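Local coordinates for protein lactate dehydrogenase (Eimeria maxima, PDB 6CT6) that probably catalyses the reversible, NADH-dependent reduction of pyruvate to lactate, and is captured here with NADH and the pyruvate analogue oxamate, at residues B[162-165]-B[166-170]; B[240-243]-B[244-248]. All blocks are in the same frame, centred on the assembly; numbering follows the deposited sequence.

Contact 1: B[162-165]-B[166-170]. With OXM (oxamic acid), chain F.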
# COMPACT_ATOMS: atom_id res chain seq x y z
N SER B 162 9.70 -10.38 -12.00
CA SER B 162 8.30 -10.63 -11.70
C SER B 162 7.40 -10.26 -12.87
O SER B 162 6.35 -10.87 -13.07
CB SER B 162 7.87 -9.85 -10.46
OG SER B 162 7.67 -8.48 -10.76
N ARG B 163 7.82 -9.27 -13.67
CA ARG B 163 7.03 -8.87 -14.82
C ARG B 163 7.14 -9.89 -15.95
O ARG B 163 6.14 -10.26 -16.57
CB ARG B 163 7.48 -7.48 -15.28
CG ARG B 163 7.26 -6.41 -14.21
CD ARG B 163 8.01 -5.13 -14.49
NE ARG B 163 7.48 -4.01 -13.70
CZ ARG B 163 8.09 -2.84 -13.54
NH1 ARG B 163 9.26 -2.62 -14.11
NH2 ARG B 163 7.52 -1.89 -12.81
N LEU B 164 8.36 -10.35 -16.23
CA LEU B 164 8.55 -11.47 -17.15
C LEU B 164 7.70 -12.66 -16.73
O LEU B 164 6.99 -13.26 -17.55
CB LEU B 164 10.03 -11.86 -17.20
CG LEU B 164 10.36 -13.15 -17.94
CD1 LEU B 164 9.91 -13.08 -19.40
CD2 LEU B 164 11.85 -13.45 -17.85
N ARG B 165 7.76 -13.02 -15.44
CA ARG B 165 7.07 -14.22 -14.97
C ARG B 165 5.56 -14.07 -15.08
O ARG B 165 4.86 -15.03 -15.42
CB ARG B 165 7.47 -14.51 -13.52
CG ARG B 165 8.93 -14.92 -13.35
CD ARG B 165 9.35 -14.91 -11.88
NE ARG B 165 8.43 -15.67 -11.04
CZ ARG B 165 7.71 -15.16 -10.04
NH1 ARG B 165 7.80 -13.88 -9.70
NH2 ARG B 165 6.90 -15.96 -9.36
N ARG B 166 5.02 -12.88 -14.79
CA ARG B 166 3.58 -12.67 -14.87
C ARG B 166 3.07 -12.91 -16.29
O ARG B 166 1.99 -13.48 -16.48
CB ARG B 166 3.22 -11.26 -14.41
CG ARG B 166 1.76 -10.86 -14.62
CD ARG B 166 0.83 -11.52 -13.62
NE ARG B 166 -0.56 -11.49 -14.08
CZ ARG B 166 -1.62 -11.50 -13.28
NH1 ARG B 166 -1.48 -11.52 -11.96
NH2 ARG B 166 -2.84 -11.47 -13.80
N MET B 167 3.83 -12.47 -17.29
CA MET B 167 3.36 -12.56 -18.67
C MET B 167 3.39 -14.00 -19.18
O MET B 167 2.45 -14.45 -19.84
CB MET B 167 4.21 -11.64 -19.55
CG MET B 167 3.96 -10.17 -19.28
SD MET B 167 4.85 -9.03 -20.36
CE MET B 167 6.13 -8.44 -19.26
N ILE B 168 4.46 -14.74 -18.87
CA ILE B 168 4.50 -16.16 -19.18
C ILE B 168 3.35 -16.88 -18.50
O ILE B 168 2.65 -17.70 -19.11
CB ILE B 168 5.86 -16.76 -18.77
CG1 ILE B 168 7.00 -16.13 -19.60
CG2 ILE B 168 5.86 -18.28 -18.89
CD1 ILE B 168 7.00 -16.51 -21.07
N ALA B 169 3.13 -16.59 -17.21
CA ALA B 169 2.07 -17.24 -16.46
C ALA B 169 0.70 -16.99 -17.08
O ALA B 169 -0.10 -17.92 -17.21
CB ALA B 169 2.09 -16.75 -15.01
N ASP B 170 0.42 -15.75 -17.48
CA ASP B 170 -0.87 -15.45 -18.09
C ASP B 170 -1.02 -16.14 -19.44
O ASP B 170 -2.12 -16.55 -19.82
CB ASP B 170 -1.05 -13.94 -18.25
CG ASP B 170 -1.23 -13.22 -16.92
OD1 ASP B 170 -1.56 -13.90 -15.92
OD2 ASP B 170 -1.06 -11.99 -16.88
C1 OXM F . 11.04 2.05 -12.70
N1 OXM F . 10.32 3.29 -12.95
O1 OXM F . 12.18 2.09 -12.34
C2 OXM F . 10.35 0.70 -12.90
O2 OXM F . 10.91 -0.21 -13.56
O3 OXM F . 9.21 0.49 -12.39

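Contact 2: B[240-243]-B[244-248]. With OXM (oxamic acid), chain F; NAI (1,4-dihydronicotinamide adenine dinucleotide), chain D.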
# COMPACT_ATOMS: atom_id res chain seq x y z
N GLY B 240 4.46 9.99 -11.66
CA GLY B 240 5.20 9.02 -10.89
C GLY B 240 5.38 7.71 -11.64
O GLY B 240 5.09 7.58 -12.84
N SER B 241 5.87 6.71 -10.91
CA SER B 241 6.19 5.40 -11.47
C SER B 241 5.67 4.33 -10.52
O SER B 241 5.08 4.62 -9.48
CB SER B 241 7.69 5.29 -11.74
OG SER B 241 8.46 5.76 -10.64
N ALA B 242 5.91 3.07 -10.88
CA ALA B 242 5.36 1.95 -10.11
C ALA B 242 5.84 2.01 -8.67
O ALA B 242 6.95 2.46 -8.37
CB ALA B 242 5.77 0.62 -10.74
N TYR B 243 4.98 1.55 -7.75
CA TYR B 243 5.40 1.46 -6.35
C TYR B 243 4.92 0.23 -5.59
O TYR B 243 5.54 -0.10 -4.58
CB TYR B 243 4.98 2.71 -5.57
CG TYR B 243 3.56 3.20 -5.76
CD1 TYR B 243 2.57 2.90 -4.83
CD2 TYR B 243 3.22 4.01 -6.84
CE1 TYR B 243 1.27 3.37 -4.99
CE2 TYR B 243 1.93 4.48 -7.00
CZ TYR B 243 0.96 4.16 -6.08
OH TYR B 243 -0.32 4.63 -6.24
N TYR B 244 3.89 -0.49 -6.03
CA TYR B 244 3.46 -1.67 -5.29
C TYR B 244 4.45 -2.82 -5.47
O TYR B 244 5.06 -3.29 -4.50
CB TYR B 244 2.05 -2.09 -5.70
CG TYR B 244 1.01 -1.14 -5.17
CD1 TYR B 244 0.76 -1.04 -3.81
CD2 TYR B 244 0.28 -0.33 -6.03
CE1 TYR B 244 -0.19 -0.16 -3.32
CE2 TYR B 244 -0.67 0.55 -5.55
CZ TYR B 244 -0.90 0.63 -4.20
OH TYR B 244 -1.84 1.50 -3.71
N ALA B 245 4.63 -3.29 -6.70
CA ALA B 245 5.57 -4.38 -6.93
C ALA B 245 7.00 -4.02 -6.54
O ALA B 245 7.70 -4.89 -6.00
CB ALA B 245 5.50 -4.82 -8.40
N PRO B 246 7.49 -2.79 -6.77
CA PRO B 246 8.84 -2.46 -6.27
C PRO B 246 8.97 -2.56 -4.76
O PRO B 246 10.00 -3.05 -4.26
CB PRO B 246 9.04 -1.02 -6.76
CG PRO B 246 8.18 -0.91 -7.96
CD PRO B 246 6.99 -1.78 -7.71
N GLY B 247 7.98 -2.08 -4.00
CA GLY B 247 8.08 -2.13 -2.55
C GLY B 247 8.06 -3.55 -2.01
O GLY B 247 8.82 -3.89 -1.10
N THR B 248 7.19 -4.39 -2.57
CA THR B 248 7.11 -5.78 -2.12
C THR B 248 8.39 -6.53 -2.46
O THR B 248 8.88 -7.33 -1.65
CB THR B 248 5.89 -6.45 -2.76
OG1 THR B 248 4.72 -5.66 -2.49
CG2 THR B 248 5.68 -7.85 -2.21
C1 OXM F . 11.04 2.05 -12.70
N1 OXM F . 10.32 3.29 -12.95
O1 OXM F . 12.18 2.09 -12.34
C2 OXM F . 10.35 0.70 -12.90
O2 OXM F . 10.91 -0.21 -13.56
O3 OXM F . 9.21 0.49 -12.39
PA NAI D . 8.93 9.60 -4.23
O1A NAI D . 9.27 10.97 -4.78
O2A NAI D . 7.49 9.24 -3.96
O5B NAI D . 9.75 9.42 -2.86
C5B NAI D . 11.09 9.89 -2.74
C4B NAI D . 11.24 10.50 -1.36
O4B NAI D . 12.61 10.71 -1.02
C3B NAI D . 10.56 11.86 -1.26
O3B NAI D . 9.53 11.81 -0.28
C2B NAI D . 11.66 12.82 -0.86
O2B NAI D . 11.22 13.83 0.05
C1B NAI D . 12.64 11.87 -0.20
N9A NAI D . 14.02 12.39 -0.02
C8A NAI D . 14.70 13.29 -0.75
N7A NAI D . 15.94 13.48 -0.23
C5A NAI D . 16.05 12.69 0.86
C6A NAI D . 17.07 12.39 1.88
N6A NAI D . 18.28 12.98 1.86
N1A NAI D . 16.75 11.49 2.85
C2A NAI D . 15.56 10.87 2.89
N3A NAI D . 14.59 11.11 2.00
C4A NAI D . 14.77 11.98 0.99
O3 NAI D . 9.59 8.49 -5.21
PN NAI D . 9.23 6.91 -5.22
O1N NAI D . 8.05 6.69 -6.14
O2N NAI D . 9.17 6.41 -3.79
O5D NAI D . 10.54 6.31 -5.93
C5D NAI D . 11.80 6.43 -5.28
C4D NAI D . 12.94 5.97 -6.18
O4D NAI D . 12.79 4.59 -6.54
C3D NAI D . 13.00 6.77 -7.47
O3D NAI D . 14.36 7.11 -7.74
C2D NAI D . 12.46 5.81 -8.51
O2D NAI D . 12.94 6.08 -9.83
C1D NAI D . 12.98 4.49 -7.96
N1N NAI D . 12.37 3.27 -8.50
C2N NAI D . 13.19 2.23 -8.61
C3N NAI D . 12.78 1.00 -9.08
C7N NAI D . 13.81 -0.08 -9.17
O7N NAI D . 14.88 0.06 -8.59
N7N NAI D . 13.56 -1.17 -9.88
C4N NAI D . 11.36 0.77 -9.50
C5N NAI D . 10.55 1.97 -9.34
C6N NAI D . 11.08 3.17 -8.84
O HOH W 1 -2.66 3.74 -5.11

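Contact 1: B[162-165]-B[166-170]
Met167 folds back along the helix so that its methyl group CE lies 3.2 Å from the carbonyl oxygen O of Arg163, one turn earlier; CG passes alongside the same oxygen. The bend is at the last torsion, chi3 -105°, which turns the methyl toward the backbone; the Met167 side chain also touches Thr226 of helix 216-237. That oxygen also accepts the amide of Met167, in a longish bond of 3.3 Å between Met167 N and Arg163 O. One residue further along, Leu164 CD1 packs 4.2 Å from Ile168 CG1, and Ile168 N meets Leu164 O almost head-on, with an N-H...O angle of 175°.

The stretch belongs to helix 157-172 of the C-terminal domain, which carries an arginine of the oxamate pocket, Arg163, probably the counterpart of the family's carboxylate-binding arginine. Arg163 runs out extended from CG to NE and sets its guanidinium edge-on to the carboxylate of oxamate. Two nearly straight bonds result, NH1 of Arg163 to O2 of oxamate at 3.0 Å and NH2 of Arg163 to O3 of oxamate at 2.9 Å. This paired grip uses both carboxylate oxygens and would fix the rotation of the carboxylate while compensating its charge.

The next two arginines divide their bonds between their own chain and the second subunit. Arg165 bends at chi3 and gives NE to Val179 O, while its NH2 reaches Pro176 O and forms a salt bridge with Asp61 of the second subunit. Arg166 turns at chi2 (75°), and its NE forms a salt bridge with Asp170 OD2 at 2.9 Å, on the syn side of the carboxylate; NH1 and NH2 donate to Ile64 O and Thr65 OG1 of that second subunit.

Contact 2: B[240-243]-B[244-248]
The wall of the active site where oxamate and the nicotinamide meet is built in part by this turn into helix 244-259: Ala242 CB packs against Pro246 CG at 4.0 Å, and both residues line the NADH pocket. Ala242 CB also faces O3 of oxamate, and Pro246 CG lies 3.9 Å from NAI C4N, the carbon that carries the transferable hydride in NADH. Ser241 borders the amide end of oxamate through CB.

Tyr243 occupies the N-cap position, and its carbonyl O accepts the amide N of Gly247 at 3.2 Å, the donor standing above the carbonyl plane. Its side chain and that of Tyr244 point the same way, side by side, with ring planes at 38°. Tyr243 CE1 sits over one face of the Tyr244 ring, offset toward the rim, 3.5 Å from Tyr244 CE2. Tyr243 adopts chi1 47°, placing CG between its own N and carbonyl carbon and swinging the ring back beside its neighbour. One water joins the two hydroxyls, 2.7 Å from Tyr243 OH and 2.8 Å from Tyr244 OH.

Asp52 of the second subunit accepts the amides of Tyr243, Tyr244 and Ala245. A carboxylate at this helix start would complement the helix dipole, while Pro246 CG gives C4N an apolar neighbour and the carbonyl of Ala242 lies near C5N.

In the fold
Contact 1 precedes contact 2 along the chain, and their centres lie 16 Å apart within the C-terminal domain. The first occupies the middle and later part of helix 157-172; the second forms the loop after helix 216-237 and the first turn of helix 244-259. They converge on oxamate and meet directly, NH2 of Arg163 packing 3.7 Å from CB of Ala242. Helix 216-237 touches both. Substrate recognition and the border of the nicotinamide site are thus assembled from separate helices. Both contacts also touch the second subunit, so the interface lies close behind residues that line the site, and subunit association may help to hold them in place.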